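Local coordinates for fucoxanthin chlorophyll a/c-binding protein Lhcq3 (Chaetoceros gracilis, PDB 6L4U) that binds chlorophylls a and c together with carotenoids, and probably gathers light and passes excitation energy on as an antenna subunit of a diatom photosystem, at residues V138-T141 against M146-M149; A51-E56 against A60-S65; K106-W111 against S184-A189. All coordinates share one frame; numbering follows the deposited sequence.

In the fold
Contacts 1 and 2 adjoin, with centres about 14 Å apart, on the same side of the chain's centre. T141 CG2 lies 3.6 Å from W61 CE3, and Y140 CE2 lies 3.6 Å from A64 CB, so the 138-149 loop rests on the first turns of helix 56-85 among chlorophylls a and a chlorophyll c1. Contact 3 is on the other side of that centre, its own centre about 31 Å from each of the others; its nearest atoms are about 15 Å from contact 2 and about 19 Å from contact 1. There, helix 107-110 meets the end of helix 161-190 beside a carotenoid end ring. All three contacts hold residues of pigment pockets.

Contact 1. Residues V138-T141 against M146-M149; sequences VHYT and MPTM. With KC1 (Chlorophyll c1), chain B.
Y140 makes the apolar touches between the two segments. At the root of its side chain, CB meets M146 CG at 4.3 Å. Further out, the Y140 ring approaches the proline obliquely, CD1 lying 4.1 Å from P147 CD, and the two side chains cross at about a right angle. The first torsion of Y140 (chi1 45°) tucks CG between the backbone N and the carbonyl carbon. One face of the phenol ring looks to H139 NE2, which stands 3.2 Å above it, offset toward the rim. T141 CG2 in turn sits over the centre of the imidazole, 4.2 Å above its plane.

Both segments belong to the loop that joins helices 116-134 and 161-190 in the three-helix fold of the chlorophyll a/b-binding family. No hydrogen bond crosses between them. Y140 OH and H139 NE2 both bond to E134 OE1 of helix 116-134, a pairing that would help fix both rings, and P147 O bonds to R71 NH1 of helix 56-85.

Pigment contacts form the third group. H139 ND1 is modelled as covalently bonded to C3A of the chlorophyll c1, a linkage best regarded as doubtful given the very short neighbouring distances. T141 OG1 lies 3.5 Å from the pigment's CMA methyl.

Contact 2. Residues A51-E56 against A60-S65; sequences ADSGSE and AWFRAS. With CLA (chlorophyll a), chain C.
S65 OG donates a 2.7 Å hydrogen bond to the keto oxygen OBD of chlorophyll a, its hydroxyl reaching the pigment because OG lies trans to the backbone N (chi1 172°). One turn earlier, W61 spreads its indole under the methyl ester of the same chlorophyll: the CED methyl stands 3.4 Å above the ring plane, offset toward the rim, and the ester oxygen O2D is 3.5 Å from W61 CZ2. W61 NE1 also makes a weak hydrogen bond to O1A of another chlorophyll a. A leucine in place of W61 would probably leave the ester methyl without its flat support, free to turn, and O1A without this donor.

Between the two segments, A60 N bonds to E56 O at 3.2 Å, with an N-H...O angle of 155°, an i to i+4 bond in the opening turn of helix 56-85, whose N-cap position S55 occupies. S53 OG, bonded to L50 O, brings the preceding loop to the edge of the F62 ring, 4.1 Å from CE2. S55 OG and G54 O bond to a neighbouring protein chain.

Backbone bonding thus holds the helix's own first turn, while S65 and W61 together probably restrain the keto and ester groups of one chlorophyll.

Contact 3. Residues K106-W111 against S184-A189; sequences KPLEAW and SFISAA. With DD6 ((3S,3'R,5R,6S,7cis)-7',8'-didehydro-5,6-dihydro-5,6-epoxy-beta,beta-carotene-3,3'-diol), chain D.
L108 divides its two methyl groups between a helix and a pigment: CD1 packs on helix 161-190, while CD2 lies 3.6 Å from the epoxide oxygen O1 of the carotenoid DD6. On the helix side the leucine crosses I186 at about a right angle. The I186 branches are set with CG2 trans to the backbone N and CG1 trans to the carbonyl carbon (chi1 -57°), and L108 CD1 comes to 3.9 Å from both. A189, three residues further along the helix, adds its CB at 4.2 Å from the same methyl. All the close approaches across the segments, within 4.5 Å, run through L108 CD1, and the contact is small and entirely apolar.

The carotenoid side is partly polar. Hydroxyl O2 of DD6 donates to P107 O at 2.8 Å. A110 N, which also bonds weakly to K106 O, gives P107 O an i to i+3 bond of 2.9 Å within the short, weakly bonded helix 107-110. Two donors therefore grip this carbonyl, and the pigment hydroxyl is tied to the helix backbone. W111 meets the same end ring: its CB is 3.8 Å from C17, and the methyl C22 stands 4.2 Å above one indole face, offset toward the rim.

Y80 of helix 56-85 lies against P107, L108 and A189, joining both segments to a third part of the fold. The end of the F185 side chain leads away from 106-111 to meet Y80 and, edge-to-face, F204. DD6 is hydrogen-bonded besides to D46, L48 and Q83. A xanthophyll running along long membrane helices, with an end ring held by a short helix in a connecting loop, is consistent with the carotenoid sites of the light-harvesting complex fold.

Contact 1. Residues V138-T141 against M146-M149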
loop_
_atom_site.group_PDB
_atom_site.type_symbol
_atom_site.label_atom_id
_atom_site.label_comp_id
_atom_site.label_asym_id
_atom_site.label_seq_id
_atom_site.Cartn_x
_atom_site.Cartn_y
_atom_site.Cartn_z
ATOM N N VAL X 138 72.685 -2.337 -21.931
ATOM C CA VAL X 138 72.367 -2.322 -23.355
ATOM C C VAL X 138 72.171 -3.764 -23.795
ATOM O O VAL X 138 73.008 -4.622 -23.495
ATOM C CB VAL X 138 73.465 -1.640 -24.193
ATOM C CG1 VAL X 138 73.066 -1.596 -25.656
ATOM C CG2 VAL X 138 73.758 -0.244 -23.687
ATOM N N HIS X 139 71.071 -4.036 -24.494
ATOM C CA HIS X 139 70.810 -5.401 -24.914
ATOM C C HIS X 139 71.682 -5.740 -26.110
ATOM O O HIS X 139 71.986 -4.880 -26.940
ATOM C CB HIS X 139 69.329 -5.610 -25.254
ATOM C CG HIS X 139 68.875 -7.012 -24.986
ATOM N ND1 HIS X 139 67.554 -7.496 -25.062
ATOM C CD2 HIS X 139 69.651 -8.037 -24.575
ATOM C CE1 HIS X 139 67.642 -8.796 -24.797
ATOM N NE2 HIS X 139 68.860 -9.127 -24.451
ATOM N N TYR X 140 72.110 -7.004 -26.180
ATOM C CA TYR X 140 72.901 -7.468 -27.310
ATOM C C TYR X 140 72.121 -7.424 -28.614
ATOM O O TYR X 140 72.731 -7.295 -29.678
ATOM C CB TYR X 140 73.422 -8.883 -27.057
ATOM C CG TYR X 140 72.409 -9.851 -26.500
ATOM C CD1 TYR X 140 72.398 -10.174 -25.151
ATOM C CD2 TYR X 140 71.481 -10.466 -27.327
ATOM C CE1 TYR X 140 71.481 -11.070 -24.644
ATOM C CE2 TYR X 140 70.556 -11.348 -26.830
ATOM C CZ TYR X 140 70.563 -11.650 -25.493
ATOM O OH TYR X 140 69.640 -12.540 -25.008
ATOM N N THR X 141 70.789 -7.523 -28.550
ATOM C CA THR X 141 69.954 -7.268 -29.715
ATOM C C THR X 141 70.035 -5.818 -30.162
ATOM O O THR X 141 69.829 -5.534 -31.345
ATOM C CB THR X 141 68.499 -7.623 -29.419
ATOM O OG1 THR X 141 67.998 -6.760 -28.391
ATOM C CG2 THR X 141 68.393 -9.051 -28.953
ATOM N N MET X 146 77.173 -9.585 -25.401
ATOM C CA MET X 146 76.662 -10.937 -25.282
ATOM C C MET X 146 76.903 -11.441 -23.860
ATOM O O MET X 146 77.684 -10.835 -23.121
ATOM C CB MET X 146 77.328 -11.813 -26.340
ATOM C CG MET X 146 76.463 -11.932 -27.580
ATOM S SD MET X 146 77.217 -12.765 -28.977
ATOM C CE MET X 146 76.784 -11.610 -30.264
ATOM N N PRO X 147 76.181 -12.523 -23.414
ATOM C CA PRO X 147 76.318 -12.987 -22.021
ATOM C C PRO X 147 77.721 -13.351 -21.556
ATOM O O PRO X 147 78.344 -14.291 -22.057
ATOM C CB PRO X 147 75.413 -14.223 -21.989
ATOM C CG PRO X 147 74.347 -13.898 -22.927
ATOM C CD PRO X 147 74.997 -13.141 -24.048
ATOM N N THR X 148 78.214 -12.587 -20.589
ATOM C CA THR X 148 79.499 -12.819 -19.956
ATOM C C THR X 148 79.282 -13.483 -18.601
ATOM O O THR X 148 78.155 -13.765 -18.199
ATOM C CB THR X 148 80.274 -11.510 -19.824
ATOM O OG1 THR X 148 79.562 -10.614 -18.963
ATOM C CG2 THR X 148 80.455 -10.867 -21.185
ATOM N N MET X 149 80.377 -13.718 -17.880
ATOM C CA MET X 149 80.325 -14.572 -16.699
ATOM C C MET X 149 79.670 -13.861 -15.525
ATOM O O MET X 149 79.914 -12.677 -15.282
ATOM C CB MET X 149 81.727 -15.045 -16.325
ATOM C CG MET X 149 81.740 -16.418 -15.675
ATOM S SD MET X 149 83.392 -17.090 -15.440
ATOM C CE MET X 149 84.003 -17.067 -17.120
HETATM N NB KC1 B . 64.091 -11.385 -23.908
HETATM N ND KC1 B . 64.908 -9.828 -20.244
HETATM C C1A KC1 B . 65.684 -7.713 -22.480
HETATM C C1B KC1 B . 64.102 -10.802 -25.095
HETATM C C1C KC1 B . 63.429 -13.275 -21.591
HETATM C C1D KC1 B . 64.744 -10.229 -18.873
HETATM C C2A KC1 B . 66.018 -6.711 -23.574
HETATM C C2B KC1 B . 63.516 -11.578 -26.213
HETATM C C2C KC1 B . 62.937 -14.302 -20.641
HETATM C C2D KC1 B . 65.077 -9.215 -17.847
HETATM C C3A KC1 B . 66.087 -7.410 -24.908
HETATM C C3B KC1 B . 63.100 -12.805 -25.517
HETATM C C3C KC1 B . 63.249 -13.707 -19.335
HETATM C C3D KC1 B . 65.460 -8.107 -18.732
HETATM C C4A KC1 B . 65.224 -8.603 -24.380
HETATM C C4B KC1 B . 63.500 -12.565 -24.103
HETATM C C4C KC1 B . 63.881 -12.423 -19.704
HETATM C C4D KC1 B . 65.290 -8.512 -20.047
HETATM C CAA KC1 B . 66.480 -5.247 -23.392
HETATM C CAB KC1 B . 62.423 -13.984 -26.105
HETATM C CAC KC1 B . 63.005 -14.255 -17.955
HETATM C CAD KC1 B . 65.946 -6.723 -18.722
HETATM C CBA KC1 B . 65.377 -4.208 -23.556
HETATM C CBB KC1 B . 61.292 -14.453 -25.611
HETATM C CBC KC1 B . 61.600 -13.851 -17.577
HETATM C CBD KC1 B . 66.081 -6.307 -20.109
HETATM C CED KC1 B . 64.143 -2.981 -20.231
HETATM C CGA KC1 B . 65.994 -2.928 -24.047
HETATM C CGD KC1 B . 64.982 -5.309 -20.289
HETATM C CHA KC1 B . 65.744 -7.481 -20.978
HETATM C CHB KC1 B . 64.685 -9.485 -25.293
HETATM C CHC KC1 B . 63.276 -13.533 -23.025
HETATM C CHD KC1 B . 64.295 -11.579 -18.576
HETATM C CMA KC1 B . 65.319 -6.786 -26.069
HETATM C CMB KC1 B . 63.380 -11.223 -27.665
HETATM C CMC KC1 B . 62.278 -15.625 -20.920
HETATM C CMD KC1 B . 65.093 -9.080 -16.352
HETATM N NA KC1 B . 65.121 -8.753 -23.015
HETATM N NC KC1 B . 63.969 -12.178 -21.031
HETATM O O1A KC1 B . 66.210 -2.762 -25.232
HETATM O O1D KC1 B . 63.877 -5.652 -20.659
HETATM O O2A KC1 B . 66.335 -1.879 -23.105
HETATM O O2D KC1 B . 65.216 -3.900 -20.047
HETATM O OBD KC1 B . 66.167 -5.988 -17.698
HETATM MG MG KC1 B . 64.702 -10.588 -22.125
#

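Contact 2. Residues A51-E56 against A60-S65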
loop_
_atom_site.group_PDB
_atom_site.type_symbol
_atom_site.label_atom_id
_atom_site.label_comp_id
_atom_site.label_asym_id
_atom_site.label_seq_id
_atom_site.Cartn_x
_atom_site.Cartn_y
_atom_site.Cartn_z
ATOM N N ALA X 51 70.058 -14.365 -42.552
ATOM C CA ALA X 51 70.543 -13.165 -41.879
ATOM C C ALA X 51 69.754 -11.929 -42.271
ATOM O O ALA X 51 69.658 -10.985 -41.480
ATOM C CB ALA X 51 72.026 -12.955 -42.179
ATOM N N ASP X 52 69.187 -11.916 -43.469
ATOM C CA ASP X 52 68.373 -10.804 -43.926
ATOM C C ASP X 52 66.882 -11.085 -43.830
ATOM O O ASP X 52 66.086 -10.302 -44.357
ATOM C CB ASP X 52 68.748 -10.443 -45.363
ATOM C CG ASP X 52 70.120 -9.818 -45.461
ATOM O OD1 ASP X 52 70.537 -9.155 -44.488
ATOM O OD2 ASP X 52 70.785 -9.990 -46.504
ATOM N N SER X 53 66.486 -12.176 -43.170
ATOM C CA SER X 53 65.069 -12.443 -42.958
ATOM C C SER X 53 64.453 -11.473 -41.962
ATOM O O SER X 53 63.242 -11.244 -42.005
ATOM C CB SER X 53 64.868 -13.879 -42.480
ATOM O OG SER X 53 65.604 -14.130 -41.299
ATOM N N GLY X 54 65.260 -10.897 -41.082
ATOM C CA GLY X 54 64.844 -9.844 -40.187
ATOM C C GLY X 54 65.741 -8.634 -40.346
ATOM O O GLY X 54 66.394 -8.443 -41.370
ATOM N N SER X 55 65.762 -7.814 -39.312
ATOM C CA SER X 55 66.582 -6.620 -39.296
ATOM C C SER X 55 67.943 -6.932 -38.687
ATOM O O SER X 55 68.328 -8.094 -38.528
ATOM C CB SER X 55 65.866 -5.512 -38.535
ATOM O OG SER X 55 65.420 -5.980 -37.277
ATOM N N GLU X 56 68.688 -5.878 -38.350
ATOM C CA GLU X 56 69.974 -6.038 -37.685
ATOM C C GLU X 56 69.817 -6.584 -36.273
ATOM O O GLU X 56 70.682 -7.338 -35.812
ATOM C CB GLU X 56 70.709 -4.693 -37.666
ATOM C CG GLU X 56 72.116 -4.720 -37.082
ATOM C CD GLU X 56 73.097 -5.510 -37.931
ATOM O OE1 GLU X 56 72.911 -5.573 -39.165
ATOM O OE2 GLU X 56 74.052 -6.078 -37.361
ATOM N N ALA X 60 71.404 -10.093 -34.453
ATOM C CA ALA X 60 72.038 -10.024 -33.142
ATOM C C ALA X 60 71.395 -10.982 -32.150
ATOM O O ALA X 60 72.067 -11.466 -31.235
ATOM C CB ALA X 60 71.981 -8.597 -32.613
ATOM N N TRP X 61 70.103 -11.267 -32.315
ATOM C CA TRP X 61 69.478 -12.323 -31.530
ATOM C C TRP X 61 69.921 -13.696 -32.013
ATOM O O TRP X 61 70.027 -14.635 -31.216
ATOM C CB TRP X 61 67.956 -12.193 -31.593
ATOM C CG TRP X 61 67.233 -13.269 -30.858
ATOM C CD1 TRP X 61 66.738 -14.424 -31.376
ATOM C CD2 TRP X 61 66.920 -13.289 -29.463
ATOM N NE1 TRP X 61 66.141 -15.166 -30.393
ATOM C CE2 TRP X 61 66.239 -14.490 -29.207
ATOM C CE3 TRP X 61 67.152 -12.408 -28.406
ATOM C CZ2 TRP X 61 65.783 -14.831 -27.939
ATOM C CZ3 TRP X 61 66.703 -12.749 -27.148
ATOM C CH2 TRP X 61 66.030 -13.952 -26.924
ATOM N N PHE X 62 70.171 -13.836 -33.318
ATOM C CA PHE X 62 70.623 -15.112 -33.860
ATOM C C PHE X 62 72.033 -15.447 -33.406
ATOM O O PHE X 62 72.357 -16.622 -33.216
ATOM C CB PHE X 62 70.573 -15.094 -35.387
ATOM C CG PHE X 62 69.193 -15.202 -35.959
ATOM C CD1 PHE X 62 68.128 -15.621 -35.181
ATOM C CD2 PHE X 62 68.963 -14.879 -37.286
ATOM C CE1 PHE X 62 66.861 -15.717 -35.712
ATOM C CE2 PHE X 62 67.699 -14.973 -37.825
ATOM C CZ PHE X 62 66.645 -15.392 -37.036
ATOM N N ARG X 63 72.879 -14.432 -33.230
ATOM C CA ARG X 63 74.252 -14.671 -32.810
ATOM C C ARG X 63 74.319 -15.118 -31.361
ATOM O O ARG X 63 75.030 -16.074 -31.036
ATOM C CB ARG X 63 75.087 -13.415 -33.004
ATOM C CG ARG X 63 75.272 -13.008 -34.433
ATOM C CD ARG X 63 75.831 -11.616 -34.484
ATOM N NE ARG X 63 77.103 -11.541 -33.777
ATOM C CZ ARG X 63 77.717 -10.408 -33.469
ATOM N NH1 ARG X 63 77.174 -9.247 -33.808
ATOM N NH2 ARG X 63 78.871 -10.436 -32.819
ATOM N N ALA X 64 73.597 -14.427 -30.477
ATOM C CA ALA X 64 73.583 -14.786 -29.068
ATOM C C ALA X 64 72.914 -16.124 -28.825
ATOM O O ALA X 64 73.286 -16.826 -27.878
ATOM C CB ALA X 64 72.875 -13.704 -28.260
ATOM N N SER X 65 71.946 -16.495 -29.655
ATOM C CA SER X 65 71.335 -17.804 -29.511
ATOM C C SER X 65 72.243 -18.910 -30.018
ATOM O O SER X 65 72.219 -20.015 -29.473
ATOM C CB SER X 65 70.006 -17.855 -30.247
ATOM O OG SER X 65 69.534 -19.182 -30.238
HETATM MG MG CLA C . 67.424 -20.242 -21.370
HETATM C CHA CLA C . 67.625 -18.730 -24.495
HETATM C CHB CLA C . 65.499 -17.697 -20.334
HETATM C CHC CLA C . 66.722 -22.082 -18.631
HETATM C CHD CLA C . 69.314 -23.091 -22.744
HETATM N NA CLA C . 66.653 -18.537 -22.258
HETATM C C1A CLA C . 66.859 -18.012 -23.414
HETATM C C2A CLA C . 66.240 -16.651 -23.648
HETATM C C3A CLA C . 65.634 -16.370 -22.297
HETATM C C4A CLA C . 65.969 -17.625 -21.574
HETATM C CMA CLA C . 66.419 -15.255 -21.642
HETATM C CAA CLA C . 65.043 -16.665 -24.628
HETATM C CBA CLA C . 63.892 -17.607 -24.251
HETATM C CGA CLA C . 62.772 -17.697 -25.259
HETATM O O1A CLA C . 62.824 -17.126 -26.331
HETATM O O2A CLA C . 61.613 -18.507 -24.946
HETATM N NB CLA C . 66.269 -19.926 -19.720
HETATM C C1B CLA C . 65.615 -18.818 -19.403
HETATM C C2B CLA C . 64.922 -18.843 -18.093
HETATM C C3B CLA C . 65.295 -20.177 -17.585
HETATM C C4B CLA C . 66.126 -20.746 -18.681
HETATM C CMB CLA C . 64.088 -17.782 -17.434
HETATM C CAB CLA C . 64.916 -20.786 -16.285
HETATM C CBB CLA C . 65.750 -21.396 -15.464
HETATM N NC CLA C . 67.923 -22.164 -20.830
HETATM C C1C CLA C . 67.526 -22.719 -19.677
HETATM C C2C CLA C . 67.955 -24.118 -19.466
HETATM C C3C CLA C . 68.721 -24.408 -20.686
HETATM C C4C CLA C . 68.635 -23.136 -21.438
HETATM C CMC CLA C . 67.678 -25.017 -18.298
HETATM C CAC CLA C . 69.427 -25.679 -21.073
HETATM C CBC CLA C . 70.774 -25.577 -20.399
HETATM N ND CLA C . 68.267 -20.852 -23.112
HETATM C C1D CLA C . 69.009 -21.963 -23.617
HETATM C C2D CLA C . 69.422 -21.864 -25.025
HETATM C C3D CLA C . 68.845 -20.541 -25.374
HETATM C C4D CLA C . 68.211 -20.055 -24.244
HETATM C CMD CLA C . 70.187 -22.741 -25.959
HETATM C CAD CLA C . 68.668 -19.543 -26.450
HETATM O OBD CLA C . 69.117 -19.648 -27.641
HETATM C CBD CLA C . 67.903 -18.400 -25.925
HETATM C CGD CLA C . 68.695 -17.144 -26.100
HETATM O O1D CLA C . 69.229 -16.601 -25.159
HETATM O O2D CLA C . 68.819 -16.533 -27.406
HETATM C CED CLA C . 69.409 -15.243 -27.525
HETATM C C1 CLA C . 61.818 -19.879 -24.625
HETATM C C2 CLA C . 61.489 -20.775 -25.795
HETATM C C3 CLA C . 60.758 -21.891 -25.636
HETATM C C4 CLA C . 60.230 -22.298 -24.290
HETATM C C5 CLA C . 60.455 -22.764 -26.828
HETATM C C6 CLA C . 61.664 -22.960 -27.731
HETATM C C7 CLA C . 62.678 -23.909 -27.111
HETATM C C8 CLA C . 62.137 -25.315 -26.895
HETATM C C9 CLA C . 63.081 -26.109 -26.009
HETATM C C10 CLA C . 61.952 -26.027 -28.229
HETATM C C11 CLA C . 63.253 -26.094 -29.022
HETATM C C12 CLA C . 63.000 -26.649 -30.417
HETATM C C13 CLA C . 63.541 -25.709 -31.487
HETATM C C14 CLA C . 62.873 -24.340 -31.422
HETATM C C15 CLA C . 63.349 -26.329 -32.866
HETATM C C16 CLA C . 63.978 -27.711 -32.985
HETATM C C17 CLA C . 63.730 -28.305 -34.366
HETATM C C18 CLA C . 64.611 -29.525 -34.622
HETATM C C19 CLA C . 64.328 -30.126 -35.995
HETATM C C20 CLA C . 64.456 -30.573 -33.527
#

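Contact 3. Residues K106-W111 against S184-A189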
loop_
_atom_site.group_PDB
_atom_site.type_symbol
_atom_site.label_atom_id
_atom_site.label_comp_id
_atom_site.label_asym_id
_atom_site.label_seq_id
_atom_site.Cartn_x
_atom_site.Cartn_y
_atom_site.Cartn_z
ATOM N N LYS X 106 72.792 -44.913 -18.068
ATOM C CA LYS X 106 73.101 -44.031 -19.175
ATOM C C LYS X 106 72.651 -42.614 -18.819
ATOM O O LYS X 106 71.693 -42.446 -18.059
ATOM C CB LYS X 106 72.417 -44.531 -20.445
ATOM C CG LYS X 106 72.989 -45.850 -20.920
ATOM C CD LYS X 106 72.327 -46.353 -22.183
ATOM C CE LYS X 106 72.996 -47.633 -22.648
ATOM N NZ LYS X 106 72.792 -48.742 -21.679
ATOM N N PRO X 107 73.348 -41.583 -19.323
ATOM C CA PRO X 107 73.152 -40.233 -18.761
ATOM C C PRO X 107 71.781 -39.632 -19.012
ATOM O O PRO X 107 71.283 -38.897 -18.152
ATOM C CB PRO X 107 74.260 -39.415 -19.440
ATOM C CG PRO X 107 75.279 -40.415 -19.826
ATOM C CD PRO X 107 74.494 -41.608 -20.248
ATOM N N LEU X 108 71.136 -39.967 -20.133
ATOM C CA LEU X 108 69.863 -39.340 -20.483
ATOM C C LEU X 108 68.735 -39.737 -19.535
ATOM O O LEU X 108 67.739 -39.012 -19.431
ATOM C CB LEU X 108 69.488 -39.683 -21.924
ATOM C CG LEU X 108 69.999 -38.729 -23.006
ATOM C CD1 LEU X 108 69.302 -39.002 -24.326
ATOM C CD2 LEU X 108 69.823 -37.272 -22.599
ATOM N N GLU X 109 68.861 -40.866 -18.840
ATOM C CA GLU X 109 67.944 -41.177 -17.752
ATOM C C GLU X 109 68.588 -41.052 -16.380
ATOM O O GLU X 109 67.928 -41.337 -15.377
ATOM C CB GLU X 109 67.347 -42.580 -17.913
ATOM C CG GLU X 109 68.334 -43.723 -17.799
ATOM C CD GLU X 109 68.882 -44.146 -19.143
ATOM O OE1 GLU X 109 68.738 -43.378 -20.116
ATOM O OE2 GLU X 109 69.440 -45.260 -19.230
ATOM N N ALA X 110 69.854 -40.638 -16.309
ATOM C CA ALA X 110 70.452 -40.301 -15.025
ATOM C C ALA X 110 69.907 -38.997 -14.466
ATOM O O ALA X 110 69.988 -38.775 -13.253
ATOM C CB ALA X 110 71.973 -40.208 -15.153
ATOM N N TRP X 111 69.352 -38.137 -15.324
ATOM C CA TRP X 111 68.715 -36.915 -14.853
ATOM C C TRP X 111 67.429 -37.211 -14.094
ATOM O O TRP X 111 67.039 -36.433 -13.219
ATOM C CB TRP X 111 68.439 -35.986 -16.037
ATOM C CG TRP X 111 67.793 -34.692 -15.662
ATOM C CD1 TRP X 111 66.471 -34.383 -15.751
ATOM C CD2 TRP X 111 68.441 -33.530 -15.137
ATOM N NE1 TRP X 111 66.252 -33.103 -15.312
ATOM C CE2 TRP X 111 67.447 -32.557 -14.930
ATOM C CE3 TRP X 111 69.766 -33.220 -14.820
ATOM C CZ2 TRP X 111 67.734 -31.295 -14.423
ATOM C CZ3 TRP X 111 70.049 -31.966 -14.318
ATOM C CH2 TRP X 111 69.038 -31.020 -14.123
ATOM N N SER X 184 73.690 -36.001 -32.021
ATOM C CA SER X 184 74.027 -37.365 -32.409
ATOM C C SER X 184 73.932 -38.318 -31.230
ATOM O O SER X 184 73.591 -39.490 -31.413
ATOM C CB SER X 184 75.430 -37.417 -33.003
ATOM O OG SER X 184 76.406 -37.454 -31.979
ATOM N N PHE X 185 74.221 -37.838 -30.021
ATOM C CA PHE X 185 74.236 -38.711 -28.851
ATOM C C PHE X 185 72.826 -39.099 -28.438
ATOM O O PHE X 185 72.592 -40.232 -28.002
ATOM C CB PHE X 185 74.945 -38.031 -27.677
ATOM C CG PHE X 185 76.438 -37.872 -27.846
ATOM C CD1 PHE X 185 77.126 -38.466 -28.895
ATOM C CD2 PHE X 185 77.152 -37.115 -26.937
ATOM C CE1 PHE X 185 78.490 -38.304 -29.029
ATOM C CE2 PHE X 185 78.512 -36.955 -27.067
ATOM C CZ PHE X 185 79.182 -37.545 -28.114
ATOM N N ILE X 186 71.879 -38.168 -28.563
ATOM C CA ILE X 186 70.481 -38.467 -28.275
ATOM C C ILE X 186 69.897 -39.347 -29.371
ATOM O O ILE X 186 69.102 -40.255 -29.094
ATOM C CB ILE X 186 69.701 -37.150 -28.116
ATOM C CG1 ILE X 186 70.329 -36.299 -27.016
ATOM C CG2 ILE X 186 68.249 -37.408 -27.759
ATOM C CD1 ILE X 186 69.872 -34.866 -27.037
ATOM N N SER X 187 70.298 -39.116 -30.622
ATOM C CA SER X 187 69.803 -39.925 -31.730
ATOM C C SER X 187 70.362 -41.340 -31.677
ATOM O O SER X 187 69.692 -42.294 -32.084
ATOM C CB SER X 187 70.157 -39.261 -33.057
ATOM O OG SER X 187 69.704 -40.038 -34.147
ATOM N N ALA X 188 71.590 -41.494 -31.179
ATOM C CA ALA X 188 72.152 -42.828 -31.009
ATOM C C ALA X 188 71.542 -43.545 -29.816
ATOM O O ALA X 188 71.455 -44.778 -29.816
ATOM C CB ALA X 188 73.668 -42.747 -30.849
ATOM N N ALA X 189 71.118 -42.799 -28.795
ATOM C CA ALA X 189 70.600 -43.421 -27.583
ATOM C C ALA X 189 69.204 -43.994 -27.766
ATOM O O ALA X 189 68.791 -44.844 -26.972
ATOM C CB ALA X 189 70.591 -42.412 -26.435
HETATM C C DD6 D . 72.087 -28.700 -34.046
HETATM C C1 DD6 D . 70.984 -27.603 -33.842
HETATM C C10 DD6 D . 71.333 -30.980 -24.484
HETATM C C11 DD6 D . 71.362 -30.765 -22.807
HETATM C C12 DD6 D . 70.145 -29.966 -22.394
HETATM C C13 DD6 D . 71.285 -31.936 -22.307
HETATM C C14 DD6 D . 71.897 -32.299 -21.061
HETATM C C15 DD6 D . 71.811 -33.702 -20.485
HETATM C C16 DD6 D . 71.158 -33.527 -19.129
HETATM C C17 DD6 D . 71.243 -34.784 -18.245
HETATM C C18 DD6 D . 72.265 -35.838 -18.602
HETATM C C19 DD6 D . 73.521 -35.267 -19.209
HETATM C C2 DD6 D . 71.041 -27.065 -32.488
HETATM C C20 DD6 D . 73.128 -34.457 -20.554
HETATM C C21 DD6 D . 74.249 -33.719 -20.977
HETATM C C22 DD6 D . 69.704 -33.261 -19.340
HETATM C C23 DD6 D . 71.794 -32.212 -18.249
HETATM C C24 DD6 D . 71.193 -26.444 -34.934
HETATM C C25 DD6 D . 71.166 -26.809 -36.205
HETATM C C26 DD6 D . 71.332 -25.884 -37.316
HETATM C C27 DD6 D . 71.911 -26.138 -38.468
HETATM C C28 DD6 D . 72.435 -27.624 -38.466
HETATM C C29 DD6 D . 71.771 -24.930 -39.125
HETATM C C3 DD6 D . 71.422 -28.130 -31.377
HETATM C C30 DD6 D . 71.652 -23.732 -39.827
HETATM C C31 DD6 D . 72.036 -23.129 -41.195
HETATM C C32 DD6 D . 70.969 -23.507 -42.332
HETATM C C33 DD6 D . 71.010 -22.587 -43.549
HETATM C C34 DD6 D . 71.040 -21.122 -43.132
HETATM C C35 DD6 D . 72.314 -20.857 -42.261
HETATM C C36 DD6 D . 72.200 -21.661 -40.960
HETATM C C37 DD6 D . 73.483 -21.468 -40.203
HETATM C C4 DD6 D . 71.303 -27.825 -30.104
HETATM C C40 DD6 D . 69.543 -23.481 -41.737
HETATM C C41 DD6 D . 71.272 -24.900 -42.790
HETATM C C5 DD6 D . 71.673 -28.845 -29.067
HETATM C C6 DD6 D . 71.305 -28.404 -27.592
HETATM C C7 DD6 D . 72.190 -27.261 -27.145
HETATM C C8 DD6 D . 71.477 -29.576 -26.727
HETATM C C9 DD6 D . 71.108 -29.585 -25.361
HETATM O O1 DD6 D . 72.118 -34.607 -21.640
HETATM O O2 DD6 D . 72.677 -36.611 -17.351
HETATM O O4 DD6 D . 71.043 -20.277 -44.238
#